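Local coordinates for protein aminotransferase AspB (Helicobacter pylori 26695, PDB 3EZS) that probably acts as an aminotransferase, using pyridoxal 5'-phosphate to move amino groups between substrates, at residues Phe76-Lys81 / Glu218-Val223; Phe143-Asn148 / Val158-Pro163. All coordinates share one frame; numbering follows the deposited sequence.

In the fold
Both contacts lie at the large mixed sheet and pair apolar side chains: contact 1 joins two loops that lead into strands 85-88 and 223-228, contact 2 joins a loop to strand 157-160. Contact 1 is the more peripheral, its centre about 20 Å from the chain centre, yet all three of its touching residues are buried. Contact 2 lies about 13 Å from the chain centre, with three buried residues and the partly exposed Leu-147. Between strands 223-228 and 157-160 runs 189-193, so the contacts sit on separate parts of one sheet. Contact 1 gathers around an aromatic ring; contact 2 is purely aliphatic across its segments, with two bound diols nearby.

Contact 1 (Phe76-Lys81 / Glu218-Val223); sequences FKIELK and EAFKNV
Phe-220 points its ring at two aliphatic side chains of the loop 76-81, and the outer end of the ring does the touching. CE2 of Phe-220 lies 3.9 Å from CD2 of Leu-80, and the next ring atom, CZ of Phe-220, lies 4.1 Å from CG2 of Ile-78. Both methyls come in obliquely to the ring plane. The two approaches differ in direction: Leu-80 crosses the phenylalanine side chain at about a right angle, whereas Ile-78 runs alongside it, pointing the opposite way. In Ile-78 the branch that meets the ring is the short one, CG2, standing anti to the backbone N. From its own loop comes a further neighbour: Glu-218 O sits 3.5 Å above the ring plane of Phe-220, over its centre. Phe-220 also opens a type II beta turn, closed by the hydrogen bond from Val-223 N to Phe-220 O (3.1 Å) just as strand 223-228 begins; Asn-222, third in the turn, has the positive phi (65°) that this type calls for. In 76-81, Lys-77 leaves helix 62-76 with positive phi, and Ile-78 and Leu-80 both rest on Phe-72 of that helix, while Phe-220 also packs on Cys-212 of helix 208-214. All three touching residues are buried and apolar, so between these two segments the contact rests on apolar packing, and no polar pair is found across it.

Contact 2 (Phe143-Asn148 / Val158-Pro163); sequences FTPSLN and VILNSP. With EDO (1,2-ethanediol), chain D; EDO (1,2-ethanediol), chain F.
Pro-145 sets CG of its ring against the CD2 methyl of Leu-160, 4.5 Å away. This is part of a beta-alpha-beta crossover in the large domain of a fold type I aminotransferase: the chain leaves strand 131-136, passes through this loop and helix 149-154, and returns as strand 157-160, parallel to the first but separated from it by strand 110-115. Two residues on in the loop and two back in the strand, the contact repeats, Leu-147 CD1 lying 4.3 Å from Val-158 CG2. Both spacings are loose, and Met-135 of strand 131-136 touches all four side chains, completing the apolar layer.

Beyond Leu-160 the chemistry turns polar. A 1,2-ethanediol, probably from the crystallisation liquor, lies between the segments: its C2 is 3.7 Å from Pro-145 CG, while its O2 takes a hydrogen bond from Asn-161 N (3.1 Å, 159°) and gives a weak one to Asn-161 O. The peptide before Pro-163 is cis. With CG anti to the backbone N (chi1 -180°), the amide of Asn-161 is carried to a different set of partners: OD1 accepts from Asn-165 N and ND2 gives to Asp-193 O. To a second diol ND2 adds only a weak, strongly bent bond, 3.1 Å from Asn-161 ND2 to the diol O2 at 121°.

Contact 1 (Phe76-Lys81 / Glu218-Val223)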
loop_
_atom_site.group_PDB
_atom_site.type_symbol
_atom_site.label_atom_id
_atom_site.label_comp_id
_atom_site.label_asym_id
_atom_site.label_seq_id
_atom_site.Cartn_x
_atom_site.Cartn_y
_atom_site.Cartn_z
ATOM N N PHE A 76 19.493 -11.787 15.242
ATOM C CA PHE A 76 18.835 -12.580 16.286
ATOM C C PHE A 76 19.293 -14.027 16.396
ATOM O O PHE A 76 18.758 -14.768 17.223
ATOM C CB PHE A 76 17.300 -12.509 16.116
ATOM C CG PHE A 76 16.769 -11.103 16.100
ATOM C CD1 PHE A 76 16.672 -10.377 17.283
ATOM C CD2 PHE A 76 16.376 -10.495 14.903
ATOM C CE1 PHE A 76 16.198 -9.085 17.283
ATOM C CE2 PHE A 76 15.897 -9.195 14.886
ATOM C CZ PHE A 76 15.810 -8.485 16.078
ATOM N N LYS A 77 20.260 -14.424 15.569
ATOM C CA LYS A 77 20.803 -15.802 15.553
ATOM C C LYS A 77 19.754 -16.867 15.237
ATOM O O LYS A 77 19.844 -18.004 15.701
ATOM C CB LYS A 77 21.501 -16.128 16.883
ATOM C CG LYS A 77 22.434 -15.031 17.417
ATOM C CD LYS A 77 23.448 -14.587 16.383
ATOM N N ILE A 78 18.746 -16.487 14.465
ATOM C CA ILE A 78 17.678 -17.390 14.065
ATOM C C ILE A 78 17.709 -17.458 12.544
ATOM O O ILE A 78 17.830 -16.431 11.879
ATOM C CB ILE A 78 16.306 -16.879 14.532
ATOM C CG1 ILE A 78 16.157 -17.073 16.038
ATOM C CG2 ILE A 78 15.180 -17.618 13.844
ATOM C CD1 ILE A 78 14.929 -16.388 16.605
ATOM N N GLU A 79 17.605 -18.665 11.997
ATOM C CA GLU A 79 17.600 -18.850 10.557
ATOM C C GLU A 79 16.179 -19.097 10.140
ATOM O O GLU A 79 15.661 -20.199 10.278
ATOM C CB GLU A 79 18.508 -20.010 10.165
ATOM C CG GLU A 79 18.765 -20.106 8.674
ATOM C CD GLU A 79 20.108 -20.764 8.346
ATOM O OE1 GLU A 79 20.593 -21.603 9.142
ATOM O OE2 GLU A 79 20.682 -20.421 7.286
ATOM N N LEU A 80 15.535 -18.050 9.656
ATOM C CA LEU A 80 14.172 -18.147 9.206
ATOM C C LEU A 80 14.099 -18.914 7.903
ATOM O O LEU A 80 14.934 -18.739 7.011
ATOM C CB LEU A 80 13.561 -16.769 9.014
ATOM C CG LEU A 80 13.340 -15.919 10.273
ATOM C CD1 LEU A 80 12.998 -14.506 9.852
ATOM C CD2 LEU A 80 12.252 -16.519 11.219
ATOM N N LYS A 81 13.087 -19.780 7.814
ATOM C CA LYS A 81 12.817 -20.552 6.621
ATOM C C LYS A 81 12.152 -19.623 5.597
ATOM O O LYS A 81 11.657 -18.552 5.951
ATOM C CB LYS A 81 11.943 -21.760 6.973
ATOM C CG LYS A 81 12.670 -22.714 7.926
ATOM C CD LYS A 81 11.801 -23.805 8.488
ATOM C CE LYS A 81 12.605 -24.682 9.446
ATOM N NZ LYS A 81 12.971 -23.984 10.709
ATOM N N GLU A 218 9.465 -23.554 18.191
ATOM C CA GLU A 218 10.400 -23.334 17.102
ATOM C C GLU A 218 9.728 -23.116 15.734
ATOM O O GLU A 218 10.354 -22.597 14.809
ATOM C CB GLU A 218 11.372 -24.519 17.092
ATOM C CG GLU A 218 12.543 -24.404 16.143
ATOM N N ALA A 219 8.460 -23.496 15.608
ATOM C CA ALA A 219 7.668 -23.255 14.381
ATOM C C ALA A 219 6.985 -21.882 14.402
ATOM O O ALA A 219 6.385 -21.464 13.397
ATOM C CB ALA A 219 6.619 -24.357 14.173
ATOM N N PHE A 220 7.085 -21.191 15.543
ATOM C CA PHE A 220 6.518 -19.856 15.732
ATOM C C PHE A 220 4.994 -19.826 15.608
ATOM O O PHE A 220 4.430 -18.836 15.145
ATOM C CB PHE A 220 7.151 -18.840 14.767
ATOM C CG PHE A 220 8.644 -18.936 14.679
ATOM C CD1 PHE A 220 9.431 -18.714 15.809
ATOM C CD2 PHE A 220 9.271 -19.215 13.460
ATOM C CE1 PHE A 220 10.831 -18.808 15.745
ATOM C CE2 PHE A 220 10.672 -19.292 13.380
ATOM C CZ PHE A 220 11.451 -19.091 14.543
ATOM N N LYS A 221 4.348 -20.922 16.008
ATOM C CA LYS A 221 2.889 -21.031 16.013
ATOM C C LYS A 221 2.262 -19.885 16.809
ATOM O O LYS A 221 2.703 -19.603 17.939
ATOM C CB LYS A 221 2.453 -22.358 16.639
ATOM C CG LYS A 221 0.937 -22.547 16.741
ATOM C CD LYS A 221 0.582 -23.959 17.215
ATOM C CE LYS A 221 -0.937 -24.215 17.257
ATOM N NZ LYS A 221 -1.648 -23.481 18.351
ATOM N N ASN A 222 1.253 -19.242 16.203
ATOM C CA ASN A 222 0.518 -18.107 16.767
ATOM C C ASN A 222 1.337 -16.811 16.973
ATOM O O ASN A 222 0.806 -15.829 17.512
ATOM C CB ASN A 222 -0.141 -18.485 18.106
ATOM C CG ASN A 222 -1.340 -19.396 17.945
ATOM O OD1 ASN A 222 -1.518 -20.038 16.918
ATOM N ND2 ASN A 222 -2.183 -19.429 18.968
ATOM N N VAL A 223 2.588 -16.788 16.526
ATOM C CA VAL A 223 3.483 -15.659 16.832
ATOM C C VAL A 223 4.131 -15.042 15.589
ATOM O O VAL A 223 4.584 -15.755 14.674
ATOM C CB VAL A 223 4.563 -16.103 17.845
ATOM C CG1 VAL A 223 5.545 -14.968 18.167
ATOM C CG2 VAL A 223 3.902 -16.640 19.137
#

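Contact 2 (Phe143-Asn148 / Val158-Pro163)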
loop_
_atom_site.group_PDB
_atom_site.type_symbol
_atom_site.label_atom_id
_atom_site.label_comp_id
_atom_site.label_asym_id
_atom_site.label_seq_id
_atom_site.Cartn_x
_atom_site.Cartn_y
_atom_site.Cartn_z
ATOM N N PHE A 143 6.026 0.029 34.194
ATOM C CA PHE A 143 5.469 0.023 32.833
ATOM C C PHE A 143 5.344 -1.374 32.214
ATOM O O PHE A 143 5.782 -1.617 31.091
ATOM C CB PHE A 143 6.286 0.977 31.940
ATOM C CG PHE A 143 6.446 2.363 32.532
ATOM C CD1 PHE A 143 5.515 3.353 32.285
ATOM C CD2 PHE A 143 7.499 2.649 33.389
ATOM C CE1 PHE A 143 5.638 4.611 32.861
ATOM C CE2 PHE A 143 7.628 3.905 33.968
ATOM C CZ PHE A 143 6.693 4.889 33.702
ATOM N N THR A 144 4.704 -2.277 32.956
ATOM C CA THR A 144 4.520 -3.648 32.518
ATOM C C THR A 144 3.057 -3.928 32.104
ATOM O O THR A 144 2.132 -3.741 32.894
ATOM C CB THR A 144 4.912 -4.604 33.619
ATOM O OG1 THR A 144 6.214 -4.254 34.095
ATOM C CG2 THR A 144 4.895 -6.067 33.120
ATOM N N PRO A 145 2.853 -4.404 30.869
ATOM C CA PRO A 145 1.504 -4.710 30.464
ATOM C C PRO A 145 1.063 -6.081 30.967
ATOM O O PRO A 145 1.889 -7.003 31.030
ATOM C CB PRO A 145 1.599 -4.746 28.942
ATOM C CG PRO A 145 2.953 -5.255 28.679
ATOM C CD PRO A 145 3.830 -4.726 29.808
ATOM N N SER A 146 -0.215 -6.210 31.328
ATOM C CA SER A 146 -0.766 -7.525 31.675
ATOM C C SER A 146 -2.260 -7.621 31.382
ATOM O O SER A 146 -2.923 -6.633 31.125
ATOM C CB SER A 146 -0.491 -7.894 33.129
ATOM O OG SER A 146 -1.167 -7.039 34.014
ATOM N N LEU A 147 -2.753 -8.848 31.370
ATOM C CA LEU A 147 -4.169 -9.140 31.209
ATOM C C LEU A 147 -4.544 -10.057 32.341
ATOM O O LEU A 147 -3.702 -10.811 32.823
ATOM C CB LEU A 147 -4.434 -9.849 29.879
ATOM C CG LEU A 147 -4.248 -9.063 28.581
ATOM C CD1 LEU A 147 -4.444 -9.985 27.358
ATOM C CD2 LEU A 147 -5.197 -7.867 28.500
ATOM N N ASN A 148 -5.795 -9.999 32.784
ATOM C CA ASN A 148 -6.247 -10.899 33.843
ATOM C C ASN A 148 -6.707 -12.201 33.186
ATOM O O ASN A 148 -6.708 -12.315 31.938
ATOM C CB ASN A 148 -7.331 -10.259 34.726
ATOM C CG ASN A 148 -8.627 -9.987 33.987
ATOM O OD1 ASN A 148 -8.982 -10.692 33.044
ATOM N ND2 ASN A 148 -9.349 -8.964 34.430
ATOM N N VAL A 158 -3.110 -10.172 20.408
ATOM C CA VAL A 158 -2.407 -9.281 21.325
ATOM C C VAL A 158 -1.225 -8.664 20.570
ATOM O O VAL A 158 -0.432 -9.380 19.933
ATOM C CB VAL A 158 -1.877 -9.988 22.582
ATOM C CG1 VAL A 158 -1.068 -8.986 23.447
ATOM C CG2 VAL A 158 -3.023 -10.607 23.368
ATOM N N ILE A 159 -1.138 -7.341 20.634
ATOM C CA ILE A 159 -0.058 -6.586 20.003
ATOM C C ILE A 159 0.810 -5.967 21.078
ATOM O O ILE A 159 0.330 -5.178 21.886
ATOM C CB ILE A 159 -0.584 -5.429 19.134
ATOM C CG1 ILE A 159 -1.537 -5.936 18.052
ATOM C CG2 ILE A 159 0.579 -4.678 18.482
ATOM C CD1 ILE A 159 -2.224 -4.833 17.276
ATOM N N LEU A 160 2.078 -6.367 21.117
ATOM C CA LEU A 160 3.059 -5.776 22.009
ATOM C C LEU A 160 3.934 -4.868 21.146
ATOM O O LEU A 160 3.944 -4.986 19.904
ATOM C CB LEU A 160 3.921 -6.842 22.683
ATOM C CG LEU A 160 3.201 -7.930 23.495
ATOM C CD1 LEU A 160 4.199 -9.028 23.880
ATOM C CD2 LEU A 160 2.480 -7.355 24.728
ATOM N N ASN A 161 4.650 -3.963 21.808
ATOM C CA ASN A 161 5.563 -3.050 21.139
ATOM C C ASN A 161 6.792 -2.933 22.035
ATOM O O ASN A 161 6.816 -2.106 22.954
ATOM C CB ASN A 161 4.889 -1.698 20.928
ATOM C CG ASN A 161 5.777 -0.678 20.222
ATOM O OD1 ASN A 161 5.628 0.537 20.434
ATOM N ND2 ASN A 161 6.679 -1.155 19.365
ATOM N N SER A 162 7.807 -3.756 21.758
ATOM C CA SER A 162 9.013 -3.808 22.578
ATOM C C SER A 162 10.292 -3.866 21.737
ATOM O O SER A 162 10.508 -4.852 21.031
ATOM C CB SER A 162 8.939 -5.036 23.468
ATOM O OG SER A 162 10.049 -5.128 24.312
ATOM N N PRO A 163 11.169 -2.832 21.833
ATOM C CA PRO A 163 11.058 -1.603 22.646
ATOM C C PRO A 163 9.833 -0.765 22.306
ATOM O O PRO A 163 9.371 -0.741 21.151
ATOM C CB PRO A 163 12.361 -0.851 22.339
ATOM C CG PRO A 163 13.309 -1.919 21.859
ATOM C CD PRO A 163 12.457 -2.894 21.121
HETATM C C1 EDO D . 6.364 -2.848 26.751
HETATM O O1 EDO D . 7.445 -3.399 25.979
HETATM C C2 EDO D . 5.054 -3.427 26.238
HETATM O O2 EDO D . 5.002 -3.367 24.825
HETATM C C1 EDO F . 6.149 3.552 16.373
HETATM O O1 EDO F . 6.851 3.440 15.123
HETATM C C2 EDO F . 5.513 2.193 16.716
HETATM O O2 EDO F . 6.309 1.331 17.525
#